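Local coordinates for ABC transporter, substrate-binding protein (Clostridium perfringens, PDB 4EDP), which probably captures a solute outside the cell and delivers it to the membrane part of an ABC importer, at residues Arg75-Lys78 with Met79-Pro83; Ser118-Asn121 with Glu122-Ser126; Lys271-Lys274 with Asn275-Leu278; Asn336-Met339 with Asp340-Asn344. All coordinates share one frame; numbering follows the deposited sequence.

Interaction 1. Residues Arg75-Lys78 with Met79-Pro83; sequences RLTK and MKNNP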
loop_
_atom_site.group_PDB
_atom_site.type_symbol
_atom_site.label_atom_id
_atom_site.label_comp_id
_atom_site.label_asym_id
_atom_site.label_seq_id
_atom_site.Cartn_x
_atom_site.Cartn_y
_atom_site.Cartn_z
ATOM N N ARG A 75 11.335 -13.021 -0.164
ATOM C CA ARG A 75 10.360 -14.097 -0.046
ATOM C C ARG A 75 9.818 -14.479 -1.426
ATOM O O ARG A 75 9.738 -15.660 -1.755
ATOM C CB ARG A 75 9.230 -13.722 0.916
ATOM C CG ARG A 75 9.727 -13.591 2.340
ATOM C CD ARG A 75 8.647 -13.346 3.366
ATOM N NE ARG A 75 7.974 -12.053 3.228
ATOM C CZ ARG A 75 6.788 -11.877 2.666
ATOM N NH1 ARG A 75 6.262 -10.660 2.610
ATOM N NH2 ARG A 75 6.118 -12.912 2.178
ATOM N N LEU A 76 9.458 -13.481 -2.232
ATOM C CA LEU A 76 8.940 -13.756 -3.574
ATOM C C LEU A 76 9.981 -14.451 -4.455
ATOM O O LEU A 76 9.677 -15.407 -5.154
ATOM C CB LEU A 76 8.478 -12.467 -4.262
ATOM C CG LEU A 76 7.961 -12.691 -5.693
ATOM C CD1 LEU A 76 6.773 -13.662 -5.701
ATOM C CD2 LEU A 76 7.593 -11.372 -6.373
ATOM N N THR A 77 11.207 -13.962 -4.428
ATOM C CA THR A 77 12.268 -14.548 -5.241
ATOM C C THR A 77 12.502 -16.011 -4.903
ATOM O O THR A 77 12.632 -16.849 -5.805
ATOM C CB THR A 77 13.584 -13.775 -5.077
ATOM O OG1 THR A 77 13.372 -12.413 -5.468
ATOM C CG2 THR A 77 14.688 -14.395 -5.926
ATOM N N LYS A 78 12.537 -16.319 -3.608
ATOM C CA LYS A 78 12.775 -17.688 -3.161
ATOM C C LYS A 78 11.691 -18.636 -3.660
ATOM O O LYS A 78 12.001 -19.681 -4.229
ATOM C CB LYS A 78 12.891 -17.766 -1.631
ATOM C CG LYS A 78 13.406 -19.117 -1.137
ATOM C CD LYS A 78 13.596 -19.195 0.383
ATOM C CE LYS A 78 12.277 -19.111 1.129
ATOM N NZ LYS A 78 12.428 -19.310 2.590
ATOM N N MET A 79 10.425 -18.271 -3.468
ATOM C CA MET A 79 9.323 -19.142 -3.902
ATOM C C MET A 79 9.213 -19.262 -5.427
ATOM O O MET A 79 8.826 -20.313 -5.915
ATOM C CB MET A 79 7.975 -18.792 -3.234
ATOM C CG MET A 79 7.356 -17.454 -3.570
ATOM S SD MET A 79 5.850 -17.126 -2.587
ATOM C CE MET A 79 6.520 -16.837 -0.948
ATOM N N LYS A 80 9.567 -18.221 -6.182
ATOM C CA LYS A 80 9.541 -18.309 -7.657
ATOM C C LYS A 80 10.603 -19.276 -8.188
ATOM O O LYS A 80 10.417 -19.913 -9.227
ATOM C CB LYS A 80 9.787 -16.950 -8.320
ATOM C CG LYS A 80 8.640 -15.974 -8.233
ATOM C CD LYS A 80 9.000 -14.631 -8.882
ATOM C CE LYS A 80 9.323 -14.768 -10.360
ATOM N NZ LYS A 80 9.634 -13.454 -10.958
ATOM N N ASN A 81 11.720 -19.378 -7.483
ATOM C CA ASN A 81 12.815 -20.239 -7.923
ATOM C C ASN A 81 12.900 -21.592 -7.237
ATOM O O ASN A 81 13.762 -22.401 -7.577
ATOM C CB ASN A 81 14.146 -19.507 -7.758
ATOM C CG ASN A 81 14.286 -18.341 -8.712
ATOM O OD1 ASN A 81 13.554 -18.238 -9.701
ATOM N ND2 ASN A 81 15.236 -17.462 -8.431
ATOM N N ASN A 82 12.017 -21.853 -6.284
ATOM C CA ASN A 82 12.038 -23.123 -5.578
ATOM C C ASN A 82 10.979 -24.047 -6.159
ATOM O O ASN A 82 9.801 -23.769 -6.053
ATOM C CB ASN A 82 11.794 -22.908 -4.083
ATOM C CG ASN A 82 11.894 -24.198 -3.275
ATOM O OD1 ASN A 82 12.142 -25.271 -3.818
ATOM N ND2 ASN A 82 11.696 -24.088 -1.970
ATOM N N PRO A 83 11.402 -25.156 -6.784
ATOM C CA PRO A 83 10.406 -26.073 -7.348
ATOM C C PRO A 83 9.578 -26.806 -6.278
ATOM O O PRO A 83 8.442 -27.224 -6.548
ATOM C CB PRO A 83 11.254 -27.068 -8.145
ATOM C CG PRO A 83 12.598 -27.050 -7.505
ATOM C CD PRO A 83 12.780 -25.651 -6.946
#

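Interaction 2. Residues Ser118-Asn121 with Glu122-Ser126; sequences SEMN and EKAKS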
loop_
_atom_site.group_PDB
_atom_site.type_symbol
_atom_site.label_atom_id
_atom_site.label_comp_id
_atom_site.label_asym_id
_atom_site.label_seq_id
_atom_site.Cartn_x
_atom_site.Cartn_y
_atom_site.Cartn_z
ATOM N N SER A 118 -17.322 -10.680 1.103
ATOM C CA SER A 118 -18.529 -9.886 0.823
ATOM C C SER A 118 -18.545 -8.602 1.643
ATOM O O SER A 118 -19.233 -7.637 1.285
ATOM C CB SER A 118 -19.818 -10.673 1.096
ATOM O OG SER A 118 -20.058 -10.867 2.496
ATOM N N GLU A 119 -17.778 -8.578 2.727
ATOM C CA GLU A 119 -17.748 -7.418 3.614
ATOM C C GLU A 119 -16.658 -6.392 3.274
ATOM O O GLU A 119 -16.561 -5.355 3.916
ATOM C CB GLU A 119 -17.639 -7.905 5.071
ATOM C CG GLU A 119 -18.854 -8.716 5.495
ATOM C CD GLU A 119 -18.764 -9.329 6.888
ATOM O OE1 GLU A 119 -17.820 -9.062 7.663
ATOM O OE2 GLU A 119 -19.670 -10.114 7.203
ATOM N N MET A 120 -15.869 -6.657 2.240
ATOM C CA MET A 120 -14.807 -5.751 1.832
ATOM C C MET A 120 -15.397 -4.463 1.273
ATOM O O MET A 120 -16.492 -4.476 0.693
ATOM C CB MET A 120 -13.903 -6.433 0.792
ATOM C CG MET A 120 -13.035 -7.559 1.419
ATOM S SD MET A 120 -12.174 -8.649 0.260
ATOM C CE MET A 120 -10.914 -7.535 -0.398
ATOM N N ASN A 121 -14.699 -3.348 1.464
ATOM C CA ASN A 121 -15.187 -2.080 0.928
ATOM C C ASN A 121 -15.034 -2.145 -0.598
ATOM O O ASN A 121 -14.288 -2.976 -1.102
ATOM C CB ASN A 121 -14.498 -0.879 1.587
ATOM C CG ASN A 121 -13.016 -0.815 1.324
ATOM O OD1 ASN A 121 -12.573 -0.802 0.172
ATOM N ND2 ASN A 121 -12.236 -0.668 2.398
ATOM N N GLU A 122 -15.757 -1.290 -1.318
ATOM C CA GLU A 122 -15.757 -1.323 -2.774
ATOM C C GLU A 122 -14.372 -1.194 -3.405
ATOM O O GLU A 122 -14.099 -1.844 -4.411
ATOM C CB GLU A 122 -16.657 -0.229 -3.329
ATOM C CG GLU A 122 -16.778 -0.299 -4.840
ATOM C CD GLU A 122 -17.505 0.870 -5.438
ATOM O OE1 GLU A 122 -18.272 1.521 -4.709
ATOM O OE2 GLU A 122 -17.309 1.129 -6.654
ATOM N N LYS A 123 -13.500 -0.358 -2.846
ATOM C CA LYS A 123 -12.151 -0.231 -3.405
ATOM C C LYS A 123 -11.329 -1.524 -3.256
ATOM O O LYS A 123 -10.664 -1.962 -4.210
ATOM C CB LYS A 123 -11.393 0.944 -2.787
ATOM C CG LYS A 123 -12.088 2.261 -2.916
ATOM C CD LYS A 123 -12.352 2.659 -4.327
ATOM C CE LYS A 123 -13.161 3.941 -4.343
ATOM N NZ LYS A 123 -13.529 4.316 -5.712
ATOM N N ALA A 124 -11.360 -2.111 -2.064
ATOM C CA ALA A 124 -10.634 -3.354 -1.790
ATOM C C ALA A 124 -11.190 -4.494 -2.663
ATOM O O ALA A 124 -10.457 -5.419 -3.024
ATOM C CB ALA A 124 -10.696 -3.699 -0.257
ATOM N N LYS A 125 -12.473 -4.442 -3.004
ATOM C CA LYS A 125 -13.058 -5.485 -3.851
ATOM C C LYS A 125 -12.436 -5.539 -5.246
ATOM O O LYS A 125 -12.594 -6.519 -5.963
ATOM C CB LYS A 125 -14.584 -5.406 -3.875
ATOM C CG LYS A 125 -15.201 -6.005 -2.624
ATOM C CD LYS A 125 -16.711 -5.818 -2.577
ATOM C CE LYS A 125 -17.320 -6.580 -1.411
ATOM N NZ LYS A 125 -18.787 -6.336 -1.245
ATOM N N SER A 126 -11.701 -4.500 -5.635
ATOM C CA SER A 126 -10.973 -4.570 -6.903
ATOM C C SER A 126 -10.011 -5.795 -6.905
ATOM O O SER A 126 -9.764 -6.394 -7.953
ATOM C CB SER A 126 -10.199 -3.272 -7.141
ATOM O OG SER A 126 -9.207 -3.077 -6.146
#

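Interaction 3. Residues Lys271-Lys274 with Asn275-Leu278; sequences KNSK and NKDL. With ACT (acetate ion), chain H.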
loop_
_atom_site.group_PDB
_atom_site.type_symbol
_atom_site.label_atom_id
_atom_site.label_comp_id
_atom_site.label_asym_id
_atom_site.label_seq_id
_atom_site.Cartn_x
_atom_site.Cartn_y
_atom_site.Cartn_z
ATOM N N LYS A 271 0.131 -22.261 -5.156
ATOM C CA LYS A 271 -0.339 -23.321 -6.024
ATOM C C LYS A 271 0.178 -24.703 -5.601
ATOM O O LYS A 271 -0.527 -25.704 -5.760
ATOM C CB LYS A 271 0.053 -22.978 -7.464
ATOM C CG LYS A 271 -0.507 -23.897 -8.515
ATOM C CD LYS A 271 -0.223 -23.357 -9.919
ATOM C CE LYS A 271 -0.959 -22.056 -10.184
ATOM N NZ LYS A 271 -0.669 -21.522 -11.550
ATOM N N ASN A 272 1.374 -24.750 -5.017
ATOM C CA ASN A 272 1.969 -26.020 -4.597
ATOM C C ASN A 272 1.494 -26.470 -3.198
ATOM O O ASN A 272 1.856 -27.548 -2.727
ATOM C CB ASN A 272 3.505 -25.903 -4.648
ATOM C CG ASN A 272 4.213 -27.254 -4.597
ATOM O OD1 ASN A 272 3.759 -28.230 -5.194
ATOM N ND2 ASN A 272 5.356 -27.304 -3.910
ATOM N N SER A 273 0.670 -25.658 -2.539
ATOM C CA SER A 273 0.164 -26.006 -1.214
ATOM C C SER A 273 -0.580 -27.332 -1.176
ATOM O O SER A 273 -1.341 -27.656 -2.086
ATOM C CB SER A 273 -0.786 -24.930 -0.699
ATOM O OG SER A 273 -1.326 -25.305 0.555
ATOM N N LYS A 274 -0.355 -28.075 -0.094
ATOM C CA LYS A 274 -1.004 -29.352 0.159
ATOM C C LYS A 274 -1.969 -29.198 1.338
ATOM O O LYS A 274 -2.369 -30.179 1.954
ATOM C CB LYS A 274 0.053 -30.421 0.477
ATOM C CG LYS A 274 1.123 -30.581 -0.602
ATOM C CD LYS A 274 0.516 -30.909 -1.973
ATOM C CE LYS A 274 1.599 -31.203 -3.035
ATOM N NZ LYS A 274 2.477 -30.030 -3.326
ATOM N N ASN A 275 -2.336 -27.952 1.648
ATOM C CA ASN A 275 -3.243 -27.636 2.745
ATOM C C ASN A 275 -4.187 -26.504 2.317
ATOM O O ASN A 275 -4.419 -25.562 3.062
ATOM C CB ASN A 275 -2.422 -27.154 3.945
ATOM C CG ASN A 275 -1.432 -28.194 4.442
ATOM O OD1 ASN A 275 -1.821 -29.273 4.886
ATOM N ND2 ASN A 275 -0.145 -27.852 4.417
ATOM N N LYS A 276 -4.750 -26.594 1.124
ATOM C CA LYS A 276 -5.591 -25.496 0.619
ATOM C C LYS A 276 -6.897 -25.239 1.371
ATOM O O LYS A 276 -7.302 -24.087 1.531
ATOM C CB LYS A 276 -5.815 -25.654 -0.882
ATOM C CG LYS A 276 -4.506 -25.525 -1.657
ATOM C CD LYS A 276 -4.711 -25.633 -3.152
ATOM C CE LYS A 276 -3.414 -25.456 -3.893
ATOM N NZ LYS A 276 -3.632 -25.614 -5.367
ATOM N N ASP A 277 -7.568 -26.283 1.849
ATOM C CA ASP A 277 -8.809 -26.048 2.592
ATOM C C ASP A 277 -8.534 -25.169 3.810
ATOM O O ASP A 277 -9.275 -24.215 4.065
ATOM C CB ASP A 277 -9.458 -27.358 3.016
ATOM C CG ASP A 277 -10.051 -28.103 1.851
ATOM O OD1 ASP A 277 -10.323 -27.457 0.817
ATOM O OD2 ASP A 277 -10.263 -29.320 1.973
ATOM N N LEU A 278 -7.461 -25.482 4.538
ATOM C CA LEU A 278 -7.073 -24.718 5.717
ATOM C C LEU A 278 -6.641 -23.297 5.298
ATOM O O LEU A 278 -6.890 -22.318 6.015
ATOM C CB LEU A 278 -5.916 -25.421 6.439
ATOM C CG LEU A 278 -5.503 -24.891 7.808
ATOM C CD1 LEU A 278 -6.622 -25.105 8.821
ATOM C CD2 LEU A 278 -4.219 -25.574 8.298
HETATM C C ACT H . -1.873 -18.323 -13.389
HETATM O O ACT H . -2.925 -18.427 -12.725
HETATM O OXT ACT H . -1.225 -19.381 -13.521
HETATM C CH3 ACT H . -1.413 -17.025 -13.993
#

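Interaction 4. Residues Asn336-Met339 with Asp340-Asn344; sequences NSVM and DQWVN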
loop_
_atom_site.group_PDB
_atom_site.type_symbol
_atom_site.label_atom_id
_atom_site.label_comp_id
_atom_site.label_asym_id
_atom_site.label_seq_id
_atom_site.Cartn_x
_atom_site.Cartn_y
_atom_site.Cartn_z
ATOM N N ASN A 336 3.117 -2.994 -13.569
ATOM C CA ASN A 336 4.289 -3.856 -13.572
ATOM C C ASN A 336 4.777 -4.130 -14.996
ATOM O O ASN A 336 5.981 -4.331 -15.193
ATOM C CB ASN A 336 4.047 -5.158 -12.802
ATOM C CG ASN A 336 4.045 -4.952 -11.302
ATOM O OD1 ASN A 336 4.432 -3.890 -10.814
ATOM N ND2 ASN A 336 3.611 -5.965 -10.561
ATOM N N SER A 337 3.871 -4.128 -15.981
ATOM C CA SER A 337 4.260 -4.369 -17.376
ATOM C C SER A 337 5.081 -3.215 -17.968
ATOM O O SER A 337 5.768 -3.399 -18.976
ATOM C CB SER A 337 3.049 -4.649 -18.297
ATOM O OG SER A 337 2.310 -3.465 -18.604
ATOM N N VAL A 338 5.002 -2.032 -17.364
ATOM C CA VAL A 338 5.746 -0.874 -17.836
ATOM C C VAL A 338 6.732 -0.317 -16.795
ATOM O O VAL A 338 7.342 0.712 -17.022
ATOM C CB VAL A 338 4.791 0.297 -18.257
ATOM C CG1 VAL A 338 3.973 -0.073 -19.504
ATOM C CG2 VAL A 338 3.867 0.742 -17.109
ATOM N N MET A 339 6.928 -1.048 -15.705
ATOM C CA MET A 339 7.770 -0.578 -14.606
ATOM C C MET A 339 9.226 -0.296 -15.007
ATOM O O MET A 339 9.794 0.706 -14.582
ATOM C CB MET A 339 7.712 -1.573 -13.443
ATOM C CG MET A 339 8.161 -0.970 -12.111
ATOM S SD MET A 339 7.115 0.427 -11.618
ATOM C CE MET A 339 7.944 0.909 -10.094
ATOM N N ASP A 340 9.831 -1.160 -15.818
ATOM C CA ASP A 340 11.220 -0.943 -16.232
ATOM C C ASP A 340 11.328 0.389 -16.991
ATOM O O ASP A 340 12.257 1.177 -16.777
ATOM C CB ASP A 340 11.763 -2.103 -17.076
ATOM C CG ASP A 340 11.967 -3.379 -16.266
ATOM O OD1 ASP A 340 11.959 -3.331 -15.016
ATOM O OD2 ASP A 340 12.153 -4.440 -16.892
ATOM N N GLN A 341 10.364 0.642 -17.857
ATOM C CA GLN A 341 10.319 1.882 -18.622
ATOM C C GLN A 341 10.154 3.070 -17.674
ATOM O O GLN A 341 10.865 4.075 -17.795
ATOM C CB GLN A 341 9.157 1.844 -19.620
ATOM C CG GLN A 341 8.999 3.090 -20.492
ATOM C CD GLN A 341 7.865 2.944 -21.515
ATOM O OE1 GLN A 341 7.398 1.844 -21.778
ATOM N NE2 GLN A 341 7.427 4.061 -22.095
ATOM N N TRP A 342 9.238 2.935 -16.722
ATOM C CA TRP A 342 8.968 4.000 -15.741
ATOM C C TRP A 342 10.183 4.332 -14.894
ATOM O O TRP A 342 10.513 5.502 -14.711
ATOM C CB TRP A 342 7.775 3.624 -14.875
ATOM C CG TRP A 342 6.454 3.863 -15.546
ATOM C CD1 TRP A 342 6.219 3.980 -16.891
ATOM C CD2 TRP A 342 5.162 3.876 -14.914
ATOM N NE1 TRP A 342 4.877 4.150 -17.125
ATOM C CE2 TRP A 342 4.200 4.072 -15.935
ATOM C CE3 TRP A 342 4.732 3.780 -13.592
ATOM C CZ2 TRP A 342 2.842 4.171 -15.663
ATOM C CZ3 TRP A 342 3.374 3.880 -13.319
ATOM C CH2 TRP A 342 2.445 4.061 -14.350
ATOM N N VAL A 343 10.846 3.310 -14.375
ATOM C CA VAL A 343 12.055 3.517 -13.593
ATOM C C VAL A 343 13.128 4.239 -14.428
ATOM O O VAL A 343 13.749 5.183 -13.958
ATOM C CB VAL A 343 12.579 2.189 -13.051
ATOM C CG1 VAL A 343 13.950 2.370 -12.445
ATOM C CG2 VAL A 343 11.590 1.625 -12.032
ATOM N N ASN A 344 13.341 3.790 -15.663
ATOM C CA ASN A 344 14.313 4.439 -16.542
ATOM C C ASN A 344 13.965 5.912 -16.748
ATOM O O ASN A 344 14.809 6.790 -16.564
ATOM C CB ASN A 344 14.399 3.727 -17.897
ATOM C CG ASN A 344 15.115 2.394 -17.819
ATOM O OD1 ASN A 344 15.645 2.025 -16.773
ATOM N ND2 ASN A 344 15.161 1.675 -18.939
HETATM O O HOH W 1 8.632 -3.463 -17.125
#

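Interaction 1. Residues Arg75-Lys78 with Met79-Pro83
The carboxamide of Asn81 meets Thr77 through its nitrogen: ND2 lies 4.0 Å from Thr77 CG2, the two side chains running side by side in the same direction on the final turns of helix 72-81. This helix connects strands 65-69 and 89-93 of the mixed sheet in a solute-binding-protein fold. The other flat group, the guanidinium of Arg75, is buried and bonds outside its helix, through NE to Gly70 O, NH1 to Tyr91 O and NH2 to Ser40 OG, with a cation-pi contact to Trp42. Arginine suits this place, one planar group reaching several acceptors. Regular i to i+4 bonds join the turns: Met79 N binds Arg75 O nearly straight (3.2 Å, 171°) and Lys80 N binds Leu76 O at 3.0 Å. The next bond bends, Asn81 N reaching Thr77 O at 142°, with a weak second bond to Lys78 O. Met79 faces the interior; CG, set between the backbone N and the carbonyl carbon (chi1 66°), lies 3.5 Å from Leu76 O, and the bend at chi3 brings CE to 3.5 Å from Arg75 O. On the side facing helix 94-103, the aliphatic part of Lys80 crosses Leu76, CD lying 3.9 Å from Leu76 CG. In one modelled conformer Lys78 is salt-bridged to Asp68. Asn82 leaves in an Asx turn, OD1 accepting from Asn84 N, its CB 3.2 Å from Lys78 O.

Interaction 2. Residues Ser118-Asn121 with Glu122-Ser126
In one of its two modelled positions, Lys125 stretches back over Met120 to reach Ser118. Its CB packs near Asn121 O, and CG lies 3.7 Å from Met120 CB. CD then passes Met120 O, which CE approaches to 3.1 Å. NZ donates to Ser118 O at 2.9 Å, coming from above the carbonyl plane, 48° out of it, rather than along a lone pair. The chain is extended beyond CG, long enough to span this distance, so a lysine suits a place that needs both a long apolar stem and a donor at its end. The 3-10 segment around Ser118 is thereby tied to the turn that leads into helix 125-130.

Asn121 accepts bonds at the start of the turn. Its CG lies between the backbone N and the carbonyl carbon (chi1 64°), which brings OD1 to the amide of Ala124 for a nearly straight bond (2.9 Å, 169°), while its backbone O takes Lys125 N at 3.0 Å, so one asparagine receives two N-H groups. Further on, Ser126 OG and Ser126 N both donate to Lys123 O, the hydroxyl at 2.7 Å. Met120 is buried, and its flexible thioether ends in a methyl, CE, 3.8 Å from Ala124 CB. Around the turn, Ala124 and Ser126 lean on Phe264 of strand 262-269, Asn121 and Lys123 meet Val324 of helix 322-325, and Met120 packs against Pro134 and Leu287.

Interaction 3. Residues Lys271-Lys274 with Asn275-Leu278
Ser273 and Asn275 form the tight part of this turn, which carries the chain from strand 262-269 into helix 276-286. Asn275 N donates to Ser273 OG at 3.0 Å with an angle of 161°, closing an ST turn: OG, anti to the Ser273 N (chi1 177°), lies beside the carbonyl carbon and so near the following amides. The same OG is hydrogen-bonded to Asp88 OD1, which also receives Asn275 ND2. Asn275 occupies the N-cap position of the helix, yet its side chain makes no capping bond. A small hydroxyl fits here, since Ser273 is buried and also lies against the stem of Lys276, CB to CG 3.9 Å. From there Lys276 runs extended past Ser273 O, CE at 3.5 Å, and its NZ binds Lys271 O at 3.1 Å as well as forming a salt bridge with Asp107.

The other side is more exposed, made of long lysine chains. Lys274, bent at chi2 and chi4, curls back so that NZ donates to Asn272 O at 2.6 Å, with a weak bond to Asn272 OD1. Lys271 NZ reaches an acetate ion, probably from the crystallisation liquor, at 3.0 Å from OXT, and also binds Gly104 O. Polar bonding rather than apolar burial holds the turn: Asp88 fixes the Ser273 hydroxyl and the Asn275 amide, and Asp107, salt-bridged to Lys276, probably offsets part of the lysines' positive charge.

Interaction 4. Residues Asn336-Met339 with Asp340-Asn344
Val338 and Trp342 lie one turn apart in helix 332-350, joined by a Trp342 N to Val338 O bond of 2.9 Å, where the helix is kinked: the amides of Asp340 and Gln341 make no bond to the turn before, and Val338 departs from helical angles (phi -119°). A water bridges the kink, accepting from Asp340 N at 2.9 Å and donating weakly to Asn336 O at 3.4 Å. Regular bonding continues as Val343 N gives to Met339 O at 2.8 Å, with a nearly straight N-H (172°).

Val338 CG2 stands over one face of the indole, 3.7 Å from the centroid of the five-membered ring, in a CH-pi contact; its closest ring atom is Trp342 CE2 at 3.5 Å. A branched residue suits the spot because its second methyl, set between the backbone N and the carbonyl carbon, comes over the face, displaced toward the rim. The indole is fixed further by NE1 bonding to Asn197 O and by an edge-to-face contact with Phe202 of helix 199-208. Met339, in one of two conformers, crosses Val343 more loosely, CE to CG2 4.2 Å, and both lie on Ile173. Gln341 gives its NE2 to Glu199. The chemistry divides the labour: a water partly replaces the missing i to i+4 bond, while the valine methyl over one face, the bond at NE1 and a neighbouring ring together restrain the indole.

Overall arrangement
All four contacts are local and follow one another along the chain, so none nests in or crosses another. Interaction 1 ends helix 72-81 and turns toward strand 89-93; interaction 2 then leads a loop into helix 125-130, and much later interaction 3 links strand 262-269 to helix 276-286. Interaction 4 lies within the last helix, 332-350, which meets helix 94-103 through Asn336 and helix 199-208 through Trp342. Interactions 1 and 3 touch where Pro83 nears Asn272, although their centres are about 17 Å apart. Strand 262-269 is a shared element: interaction 2 packs on it, and interaction 3 lies just beyond its end.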